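Local coordinates for venom allergen-like (VAL) 4 protein (Schistosoma mansoni, PDB 4P27) that binds lipid as a secreted member of the SCP/TAPS (CAP) family, though it lacks the prototypical CAP motifs, at residues 90-98 against 108-116. Residues are numbered along the deposited sequence; the frame is centred on the assembly and turned at random.
Sequences DWLEEYKNY and DCKNYKQMV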
ATOM      1  N   ASP A  90       7.566   7.861  -0.529  1.00 29.29           N
ATOM      2  CA  ASP A  90       6.512   8.801  -0.247  1.00 36.23           C
ATOM      3  C   ASP A  90       5.285   8.160   0.487  1.00 39.76           C
ATOM      4  O   ASP A  90       4.740   8.712   1.475  1.00 35.91           O
ATOM      5  CB  ASP A  90       6.058   9.423  -1.543  1.00 36.72           C
ATOM      6  CG  ASP A  90       4.955  10.411  -1.343  1.00 47.36           C
ATOM      7  OD1 ASP A  90       5.161  11.346  -0.579  1.00 58.13           O
ATOM      8  OD2 ASP A  90       3.867  10.288  -1.939  1.00 54.85           O
ATOM      9  N   TRP A  91       4.821   7.017  -0.009  1.00 34.90           N
ATOM     10  CA  TRP A  91       3.709   6.347   0.668  1.00 32.00           C
ATOM     11  C   TRP A  91       4.117   5.994   2.107  1.00 29.34           C
ATOM     12  O   TRP A  91       3.374   6.242   3.073  1.00 27.23           O
ATOM     13  CB  TRP A  91       3.347   5.040  -0.074  1.00 29.15           C
ATOM     14  CG  TRP A  91       2.693   5.229  -1.379  1.00 21.97           C
ATOM     15  CD1 TRP A  91       2.284   6.381  -1.940  1.00 25.48           C
ATOM     16  CD2 TRP A  91       2.393   4.174  -2.308  1.00 22.93           C
ATOM     17  NE1 TRP A  91       1.731   6.126  -3.229  1.00 24.52           N
ATOM     18  CE2 TRP A  91       1.790   4.751  -3.429  1.00 23.52           C
ATOM     19  CE3 TRP A  91       2.553   2.752  -2.264  1.00 21.49           C
ATOM     20  CZ2 TRP A  91       1.377   3.984  -4.522  1.00 25.65           C
ATOM     21  CZ3 TRP A  91       2.158   2.042  -3.344  1.00 23.47           C
ATOM     22  CH2 TRP A  91       1.599   2.638  -4.461  1.00 23.76           C
ATOM     23  N   LEU A  92       5.275   5.358   2.265  1.00 26.05           N
ATOM     24  CA  LEU A  92       5.728   4.942   3.606  1.00 29.81           C
ATOM     25  C   LEU A  92       5.785   6.100   4.646  1.00 35.19           C
ATOM     26  O   LEU A  92       5.316   5.977   5.782  1.00 32.63           O
ATOM     27  CB  LEU A  92       7.122   4.228   3.472  1.00 30.21           C
ATOM     28  CG  LEU A  92       7.877   4.038   4.818  1.00 31.30           C
ATOM     29  CD1 LEU A  92       7.123   3.085   5.735  1.00 32.01           C
ATOM     30  CD2 LEU A  92       9.298   3.493   4.571  1.00 32.98           C
ATOM     31  N   GLU A  93       6.354   7.230   4.250  1.00 32.80           N
ATOM     32  CA  GLU A  93       6.735   8.248   5.227  1.00 38.65           C
ATOM     33  C   GLU A  93       5.528   9.023   5.661  1.00 40.62           C
ATOM     34  O   GLU A  93       5.641   9.864   6.534  1.00 34.05           O
ATOM     35  CB  GLU A  93       7.710   9.240   4.632  1.00 40.35           C
ATOM     36  CG  GLU A  93       8.765   8.527   3.857  1.00 53.54           C
ATOM     37  CD  GLU A  93      10.108   8.801   4.385  1.00 55.61           C
ATOM     38  OE1 GLU A  93      10.440   8.233   5.421  1.00 64.06           O
ATOM     39  OE2 GLU A  93      10.795   9.597   3.750  1.00 60.67           O
ATOM     40  N   GLU A  94       4.379   8.729   5.081  1.00 33.66           N
ATOM     41  CA  GLU A  94       3.168   9.168   5.688  1.00 32.24           C
ATOM     42  C   GLU A  94       3.005   8.665   7.090  1.00 34.21           C
ATOM     43  O   GLU A  94       2.111   9.153   7.778  1.00 36.14           O
ATOM     44  CB  GLU A  94       1.961   8.687   4.894  1.00 29.42           C
ATOM     45  CG  GLU A  94       1.890   9.273   3.515  1.00 31.84           C
ATOM     46  CD  GLU A  94       0.617   8.838   2.834  1.00 35.48           C
ATOM     47  OE1 GLU A  94      -0.187   8.032   3.400  1.00 31.07           O
ATOM     48  OE2 GLU A  94       0.424   9.285   1.722  1.00 36.69           O
ATOM     49  N   TYR A  95       3.828   7.702   7.537  1.00 32.90           N
ATOM     50  CA  TYR A  95       3.785   7.329   8.940  1.00 32.34           C
ATOM     51  C   TYR A  95       4.083   8.518   9.895  1.00 37.79           C
ATOM     52  O   TYR A  95       3.678   8.477  11.053  1.00 34.76           O
ATOM     53  CB  TYR A  95       4.754   6.152   9.241  1.00 32.47           C
ATOM     54  CG  TYR A  95       6.227   6.511   9.320  1.00 37.27           C
ATOM     55  CD1 TYR A  95       6.747   7.217  10.419  1.00 38.09           C
ATOM     56  CD2 TYR A  95       7.111   6.096   8.320  1.00 38.89           C
ATOM     57  CE1 TYR A  95       8.109   7.496  10.506  1.00 38.86           C
ATOM     58  CE2 TYR A  95       8.453   6.404   8.370  1.00 43.45           C
ATOM     59  CZ  TYR A  95       8.952   7.084   9.474  1.00 45.33           C
ATOM     60  OH  TYR A  95      10.308   7.345   9.519  1.00 47.58           O
ATOM     61  N   LYS A  96       4.772   9.560   9.401  1.00 36.21           N
ATOM     62  CA  LYS A  96       4.999  10.775  10.196  1.00 40.05           C
ATOM     63  C   LYS A  96       3.711  11.505  10.539  1.00 45.45           C
ATOM     64  O   LYS A  96       3.725  12.311  11.427  1.00 46.02           O
ATOM     65  CB  LYS A  96       5.924  11.711   9.476  1.00 37.33           C
ATOM     66  CG  LYS A  96       7.299  11.099   9.397  1.00 43.15           C
ATOM     67  CD  LYS A  96       8.161  11.691   8.306  1.00 46.80           C
ATOM     68  CE  LYS A  96       9.567  11.329   8.727  1.00 47.59           C
ATOM     69  NZ  LYS A  96      10.512  11.289   7.599  1.00 53.12           N
ATOM     70  N   ASN A  97       2.614  11.222   9.836  1.00 39.91           N
ATOM     71  CA  ASN A  97       1.406  11.964  10.005  1.00 37.81           C
ATOM     72  C   ASN A  97       0.449  11.181  10.820  1.00 40.35           C
ATOM     73  O   ASN A  97      -0.650  11.664  11.080  1.00 38.97           O
ATOM     74  CB  ASN A  97       0.745  12.245   8.658  1.00 40.29           C
ATOM     75  CG  ASN A  97       1.667  12.962   7.674  1.00 46.95           C
ATOM     76  OD1 ASN A  97       2.497  13.771   8.058  1.00 51.25           O
ATOM     77  ND2 ASN A  97       1.513  12.663   6.397  1.00 46.42           N
ATOM     78  N   TYR A  98       0.793   9.943  11.173  1.00 34.48           N
ATOM     79  CA  TYR A  98      -0.255   9.037  11.717  1.00 36.42           C
ATOM     80  C   TYR A  98      -0.111   8.863  13.217  1.00 35.88           C
ATOM     81  O   TYR A  98       0.951   8.646  13.663  1.00 35.92           O
ATOM     82  CB  TYR A  98      -0.236   7.674  11.016  1.00 30.38           C
ATOM     83  CG  TYR A  98      -1.302   6.770  11.526  1.00 31.18           C
ATOM     84  CD1 TYR A  98      -2.686   7.126  11.416  1.00 27.16           C
ATOM     85  CD2 TYR A  98      -0.988   5.585  12.149  1.00 29.84           C
ATOM     86  CE1 TYR A  98      -3.669   6.311  11.863  1.00 24.02           C
ATOM     87  CE2 TYR A  98      -1.996   4.733  12.613  1.00 27.01           C
ATOM     88  CZ  TYR A  98      -3.325   5.118  12.464  1.00 27.36           C
ATOM     89  OH  TYR A  98      -4.307   4.320  12.961  1.00 25.41           O
ATOM     90  N   ASP A 108      -2.062  13.353   5.157  1.00 43.33           N
ATOM     91  CA  ASP A 108      -2.455  12.114   4.485  1.00 40.20           C
ATOM     92  C   ASP A 108      -1.669  10.949   5.043  1.00 33.86           C
ATOM     93  O   ASP A 108      -0.454  10.991   5.067  1.00 34.70           O
ATOM     94  CB  ASP A 108      -2.233  12.209   2.972  1.00 49.45           C
ATOM     95  CG  ASP A 108      -2.962  11.055   2.183  1.00 60.02           C
ATOM     96  OD1 ASP A 108      -3.906  10.381   2.680  1.00 59.69           O
ATOM     97  OD2 ASP A 108      -2.587  10.827   1.032  1.00 62.76           O
ATOM     98  N   CYS A 109      -2.421   9.948   5.493  1.00 31.12           N
ATOM     99  CA  CYS A 109      -2.020   8.672   6.055  1.00 34.63           C
ATOM    100  C   CYS A 109      -2.544   7.485   5.263  1.00 30.45           C
ATOM    101  O   CYS A 109      -2.214   6.382   5.628  1.00 28.70           O
ATOM    102  CB  CYS A 109      -2.604   8.549   7.503  1.00 32.32           C
ATOM    103  SG  CYS A 109      -1.851   9.873   8.472  1.00 43.87           S
ATOM    104  N   LYS A 110      -3.371   7.686   4.236  1.00 28.76           N
ATOM    105  CA  LYS A 110      -4.073   6.537   3.623  1.00 33.12           C
ATOM    106  C   LYS A 110      -3.093   5.546   2.989  1.00 27.56           C
ATOM    107  O   LYS A 110      -3.340   4.378   3.032  1.00 24.81           O
ATOM    108  CB  LYS A 110      -4.963   6.878   2.444  1.00 33.72           C
ATOM    109  CG  LYS A 110      -6.066   7.889   2.526  1.00 54.30           C
ATOM    110  CD  LYS A 110      -6.418   8.179   1.033  1.00 61.77           C
ATOM    111  CE  LYS A 110      -7.541   9.201   0.863  1.00 74.09           C
ATOM    112  NZ  LYS A 110      -8.042   9.602   2.216  1.00 74.27           N
ATOM    113  N   ASN A 111      -2.043   6.021   2.324  1.00 23.21           N
ATOM    114  CA  ASN A 111      -1.142   5.077   1.646  1.00 23.56           C
ATOM    115  C   ASN A 111      -0.383   4.247   2.684  1.00 23.06           C
ATOM    116  O   ASN A 111      -0.306   3.064   2.569  1.00 23.05           O
ATOM    117  CB  ASN A 111      -0.154   5.894   0.775  1.00 27.01           C
ATOM    118  CG  ASN A 111      -0.888   6.658  -0.314  1.00 30.51           C
ATOM    119  OD1 ASN A 111      -1.689   6.074  -1.017  1.00 32.52           O
ATOM    120  ND2 ASN A 111      -0.707   7.981  -0.377  1.00 29.38           N
ATOM    121  N   TYR A 112       0.230   4.896   3.689  1.00 26.13           N
ATOM    122  CA  TYR A 112       0.885   4.175   4.789  1.00 21.52           C
ATOM    123  C   TYR A 112      -0.026   3.151   5.490  1.00 23.72           C
ATOM    124  O   TYR A 112       0.322   1.949   5.660  1.00 24.82           O
ATOM    125  CB  TYR A 112       1.470   5.200   5.810  1.00 23.33           C
ATOM    126  CG  TYR A 112       1.909   4.472   7.065  1.00 22.91           C
ATOM    127  CD1 TYR A 112       3.018   3.650   7.051  1.00 25.46           C
ATOM    128  CD2 TYR A 112       1.120   4.521   8.234  1.00 25.56           C
ATOM    129  CE1 TYR A 112       3.388   2.933   8.203  1.00 26.82           C
ATOM    130  CE2 TYR A 112       1.493   3.831   9.391  1.00 28.02           C
ATOM    131  CZ  TYR A 112       2.613   3.017   9.338  1.00 28.94           C
ATOM    132  OH  TYR A 112       3.005   2.291  10.410  1.00 30.82           O
ATOM    133  N   LYS A 113      -1.252   3.573   5.885  1.00 25.20           N
ATOM    134  CA  LYS A 113      -2.146   2.663   6.560  1.00 24.93           C
ATOM    135  C   LYS A 113      -2.513   1.417   5.740  1.00 24.67           C
ATOM    136  O   LYS A 113      -2.581   0.323   6.283  1.00 23.21           O
ATOM    137  CB  LYS A 113      -3.473   3.350   7.049  1.00 24.48           C
ATOM    138  CG  LYS A 113      -3.291   4.407   8.146  1.00 32.90           C
ATOM    139  CD  LYS A 113      -4.658   5.051   8.498  1.00 32.74           C
ATOM    140  CE  LYS A 113      -5.505   4.104   9.345  1.00 32.64           C
ATOM    141  NZ  LYS A 113      -6.771   4.830   9.802  1.00 35.14           N
ATOM    142  N   GLN A 114      -2.749   1.600   4.451  1.00 23.98           N
ATOM    143  CA  GLN A 114      -3.027   0.496   3.581  1.00 24.95           C
ATOM    144  C   GLN A 114      -1.796  -0.441   3.491  1.00 26.12           C
ATOM    145  O   GLN A 114      -1.976  -1.662   3.424  1.00 23.75           O
ATOM    146  CB  GLN A 114      -3.380   1.001   2.171  1.00 24.28           C
ATOM    147  CG  GLN A 114      -3.627  -0.150   1.207  1.00 21.11           C
ATOM    148  CD  GLN A 114      -4.886  -0.998   1.628  1.00 23.40           C
ATOM    149  OE1 GLN A 114      -6.005  -0.635   1.280  1.00 22.92           O
ATOM    150  NE2 GLN A 114      -4.684  -2.138   2.285  1.00 21.55           N
ATOM    151  N   MET A 115      -0.573   0.132   3.454  1.00 25.03           N
ATOM    152  CA  MET A 115       0.633  -0.747   3.355  1.00 22.88           C
ATOM    153  C   MET A 115       0.804  -1.608   4.589  1.00 24.16           C
ATOM    154  O   MET A 115       1.273  -2.698   4.471  1.00 21.68           O
ATOM    155  CB  MET A 115       1.931   0.074   3.177  1.00 22.75           C
ATOM    156  CG  MET A 115       2.020   0.733   1.756  1.00 28.89           C
ATOM    157  SD  MET A 115       3.573   1.695   1.639  1.00 32.89           S
ATOM    158  CE  MET A 115       4.704   0.402   1.511  1.00 33.86           C
ATOM    159  N   VAL A 116       0.402  -1.142   5.774  1.00 23.99           N
ATOM    160  CA  VAL A 116       0.575  -1.951   6.986  1.00 23.31           C
ATOM    161  C   VAL A 116      -0.742  -2.578   7.490  1.00 26.90           C
ATOM    162  O   VAL A 116      -0.819  -3.029   8.609  1.00 25.37           O
ATOM    163  CB  VAL A 116       1.259  -1.179   8.144  1.00 23.81           C
ATOM    164  CG1 VAL A 116       2.730  -0.828   7.798  1.00 20.07           C
ATOM    165  CG2 VAL A 116       0.456   0.063   8.604  1.00 19.72           C
TER
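In this CAP domain, the carboxylate of E94, in the 3-10 turn following helix 84-93, docks onto the N-terminal end of helix 110-115. Its OE1 takes the backbone N of Y112 at 3.2 Å, from above the carboxylate plane, and more weakly that of N111, while OE2 receives N111 ND2 at 2.7 Å on its syn side but tilted 28° out of that plane. Glutamate suits this place: with CG anti to the carbonyl carbon (chi1 -64°) and the chain extended beyond, it reaches N-H groups that no earlier helical turn can satisfy, and the helix end probably stabilises its negative charge. This should help offset the like charge of D108, whose OD2 lies 3.5 Å from E94 OE2; D108 OD1 caps K110 N. N97 ND2 donates a hydrogen bond to D108 O (2.9 Å), its short amide tying the 3-10 turn to the helix start.

Y95 CB makes a CH-pi contact over the middle of one Y112 face; V116 CG2, from Y112's own segment, lies toward the opposite rim. Y98 offers a face to K113 CG (CH-pi) and its edge to C109 SG (sulfur-aromatic). The N111 amide lies toward the rim of one W91 face, CG 3.6 Å from CD1, planes 23° apart; W91 CB meets M115 SD.

C109 is disulfide-bonded to C105 of strand 104-105; W91, broad-faced yet carrying an N-H, hydrogen-bonds through NE1 to L78 O in strand 75-81, and M115 packs against helix 6-22.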